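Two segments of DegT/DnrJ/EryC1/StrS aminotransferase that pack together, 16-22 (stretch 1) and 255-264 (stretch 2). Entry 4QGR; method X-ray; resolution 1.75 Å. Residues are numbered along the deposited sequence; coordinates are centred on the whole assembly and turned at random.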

# COMPACT_ATOMS: atom_id res chain seq x y z
N ALA A 16 -3.03 -11.38 -24.41
CA ALA A 16 -2.11 -11.96 -25.39
C ALA A 16 -0.80 -12.32 -24.71
O ALA A 16 -0.15 -13.34 -25.01
CB ALA A 16 -1.84 -11.01 -26.53
N GLN A 17 -0.41 -11.44 -23.78
CA GLN A 17 0.78 -11.70 -23.00
C GLN A 17 0.59 -12.92 -22.10
O GLN A 17 1.44 -13.78 -22.03
CB GLN A 17 1.16 -10.47 -22.17
CG GLN A 17 2.41 -10.72 -21.32
CD GLN A 17 2.65 -9.60 -20.33
OE1 GLN A 17 1.84 -9.35 -19.46
NE2 GLN A 17 3.81 -8.98 -20.43
N ARG A 18 -0.55 -12.99 -21.41
CA ARG A 18 -0.81 -14.11 -20.55
C ARG A 18 -0.84 -15.39 -21.38
O ARG A 18 -0.35 -16.44 -20.91
CB ARG A 18 -2.11 -13.90 -19.77
CG ARG A 18 -2.38 -14.98 -18.74
CD ARG A 18 -3.61 -14.69 -17.90
NE ARG A 18 -4.82 -15.08 -18.60
CZ ARG A 18 -5.26 -16.35 -18.75
NH1 ARG A 18 -4.63 -17.40 -18.21
NH2 ARG A 18 -6.37 -16.58 -19.43
N ALA A 19 -1.47 -15.35 -22.56
CA ALA A 19 -1.51 -16.58 -23.39
C ALA A 19 -0.09 -17.13 -23.66
O ALA A 19 0.12 -18.38 -23.69
CB ALA A 19 -2.25 -16.32 -24.69
N ARG A 20 0.87 -16.22 -23.87
CA ARG A 20 2.22 -16.61 -24.22
C ARG A 20 2.88 -17.48 -23.13
O ARG A 20 3.67 -18.43 -23.39
CB ARG A 20 3.03 -15.36 -24.46
CG ARG A 20 4.46 -15.60 -24.87
CD ARG A 20 5.21 -14.30 -24.89
NE ARG A 20 6.62 -14.43 -25.26
CZ ARG A 20 7.36 -13.41 -25.68
NH1 ARG A 20 6.81 -12.22 -25.80
NH2 ARG A 20 8.59 -13.61 -26.08
N ILE A 21 2.54 -17.17 -21.89
CA ILE A 21 3.18 -17.81 -20.74
C ILE A 21 2.10 -18.30 -19.77
O ILE A 21 2.30 -18.36 -18.57
CB ILE A 21 4.18 -16.86 -20.03
CG1 ILE A 21 3.59 -15.47 -19.76
CG2 ILE A 21 5.46 -16.67 -20.83
CD1 ILE A 21 4.36 -14.67 -18.74
N GLU A 22 0.98 -18.73 -20.32
CA GLU A 22 -0.19 -19.10 -19.54
C GLU A 22 0.06 -20.15 -18.47
O GLU A 22 -0.27 -19.99 -17.27
CB GLU A 22 -1.30 -19.55 -20.54
CG GLU A 22 -2.55 -20.06 -19.84
CD GLU A 22 -3.67 -20.55 -20.76
OE1 GLU A 22 -3.66 -20.28 -21.96
OE2 GLU A 22 -4.57 -21.23 -20.24
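Stretch 2 255-264: EKLAILEDEM

Stretch 2 is helical and belongs to a longer helix that extends beyond it at both ends. It packs on the C-terminal end of the helix that stops at Arg20 in stretch 1, and on Ile21 just after it, more than 230 residues away in the same chain. The two helix axes cross at 107°, somewhat past perpendicular. Their closest approach is 11.3 Å, a spacing bridged by side chains. The nearest backbone pair is Ile21 and Glu255, with CA atoms 7.5 Å apart. Ile21 has left the helical conformation, with phi/psi of -131/34.

Gln17, Arg20 and Ile21 supply the contact from stretch 1. All three point their CA-to-CB bonds toward stretch 2, whereas that of Arg18 points away.

Apolar contacts centre on Ile259. Ile259 CD1 lies 4.0 Å from Ile21 CD1, 3.9 Å from Arg20 CD and 4.2 Å from Gln17 CG. Ile21 CD1 also approaches the backbone of the helix, 3.9 Å from Glu255 O, and lies 4.2 Å from Lys256 CD.

Hydrogen bonds gather at the amide of Gln17, which serves as both acceptor and donor. Lys256 NZ donates to Gln17 OE1 at 2.7 Å. The CA-to-CB bond of Lys256 points sideways, but its long side chain brings the amine close. Gln17 NE2 donates to Glu263 OE2 at 2.9 Å.

Arg20 NH2 and Asp262 OD2 form a salt bridge at 2.9 Å. The carboxylate oxygen sits at the guanidinium edge, near its plane, where an N-H can reach it. Ile259 CG2 covers one guanidinium face.

Two waters reinforce these links. Water 1 accepts from Gln17 NE2 at 3.2 Å and Lys256 NZ at 3.1 Å. Water 2 accepts from Arg20 NH1 and donates to Asp262 OD2, both at 2.9 Å.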

# COMPACT_ATOMS: atom_id res chain seq x y z
N GLU A 255 7.88 -14.45 -13.98
CA GLU A 255 7.55 -14.90 -15.33
C GLU A 255 7.47 -13.74 -16.34
O GLU A 255 7.96 -13.88 -17.46
CB GLU A 255 6.26 -15.68 -15.32
CG GLU A 255 6.27 -16.92 -14.45
CD GLU A 255 7.31 -17.97 -14.83
OE1 GLU A 255 7.79 -18.03 -15.99
OE2 GLU A 255 7.68 -18.75 -13.95
N LYS A 256 6.94 -12.58 -15.92
CA LYS A 256 6.94 -11.41 -16.79
C LYS A 256 8.39 -10.99 -17.15
O LYS A 256 8.71 -10.67 -18.30
CB LYS A 256 6.22 -10.24 -16.14
CG LYS A 256 4.79 -10.45 -15.70
CD LYS A 256 3.89 -10.89 -16.86
CE LYS A 256 2.45 -10.46 -16.63
NZ LYS A 256 2.27 -9.00 -16.78
N LEU A 257 9.26 -11.03 -16.15
CA LEU A 257 10.63 -10.54 -16.31
C LEU A 257 11.36 -11.40 -17.32
O LEU A 257 12.11 -10.89 -18.17
CB LEU A 257 11.36 -10.47 -14.95
CG LEU A 257 12.84 -10.06 -15.05
CD1 LEU A 257 12.91 -8.60 -15.59
CD2 LEU A 257 13.49 -10.19 -13.69
N ALA A 258 11.07 -12.70 -17.34
CA ALA A 258 11.79 -13.62 -18.27
C ALA A 258 11.48 -13.37 -19.76
O ALA A 258 12.23 -13.81 -20.64
CB ALA A 258 11.51 -15.09 -17.92
N ILE A 259 10.40 -12.67 -20.05
CA ILE A 259 10.08 -12.28 -21.42
C ILE A 259 10.18 -10.79 -21.71
O ILE A 259 9.94 -10.35 -22.86
CB ILE A 259 8.67 -12.78 -21.87
CG1 ILE A 259 7.55 -12.12 -21.09
CG2 ILE A 259 8.57 -14.31 -21.82
CD1 ILE A 259 6.18 -12.49 -21.59
N LEU A 260 10.56 -10.00 -20.70
CA LEU A 260 10.60 -8.55 -20.85
C LEU A 260 11.57 -8.09 -21.94
O LEU A 260 11.24 -7.24 -22.77
CB LEU A 260 10.95 -7.89 -19.50
CG LEU A 260 11.05 -6.37 -19.47
CD1 LEU A 260 9.72 -5.74 -19.85
CD2 LEU A 260 11.48 -5.89 -18.09
N GLU A 261 12.77 -8.65 -21.97
CA GLU A 261 13.74 -8.20 -22.96
C GLU A 261 13.26 -8.43 -24.38
O GLU A 261 13.40 -7.55 -25.20
CB GLU A 261 15.13 -8.81 -22.73
CG GLU A 261 16.18 -8.31 -23.69
CD GLU A 261 16.60 -6.86 -23.52
OE1 GLU A 261 16.18 -6.19 -22.56
OE2 GLU A 261 17.35 -6.35 -24.39
N ASP A 262 12.65 -9.58 -24.67
CA ASP A 262 12.13 -9.83 -26.03
C ASP A 262 10.96 -8.86 -26.34
O ASP A 262 10.84 -8.31 -27.44
CB ASP A 262 11.69 -11.29 -26.16
CG ASP A 262 11.29 -11.63 -27.54
OD1 ASP A 262 12.19 -11.83 -28.38
OD2 ASP A 262 10.08 -11.76 -27.80
N GLU A 263 10.10 -8.64 -25.34
CA GLU A 263 9.03 -7.65 -25.46
C GLU A 263 9.54 -6.23 -25.74
O GLU A 263 8.89 -5.48 -26.45
CB GLU A 263 8.20 -7.62 -24.19
CG GLU A 263 7.27 -8.81 -24.06
CD GLU A 263 6.39 -8.75 -22.83
OE1 GLU A 263 6.72 -8.01 -21.87
OE2 GLU A 263 5.32 -9.41 -22.82
N MET A 264 10.67 -5.86 -25.12
CA MET A 264 11.33 -4.56 -25.42
C MET A 264 11.82 -4.48 -26.87
O MET A 264 11.67 -3.43 -27.53
CB MET A 264 12.47 -4.28 -24.44
CG MET A 264 11.93 -3.91 -23.06
SD MET A 264 11.07 -2.32 -23.09
CE MET A 264 9.68 -2.58 -22.01
O HOH W 1 4.78 -7.48 -17.75
O HOH W 2 7.80 -10.05 -27.50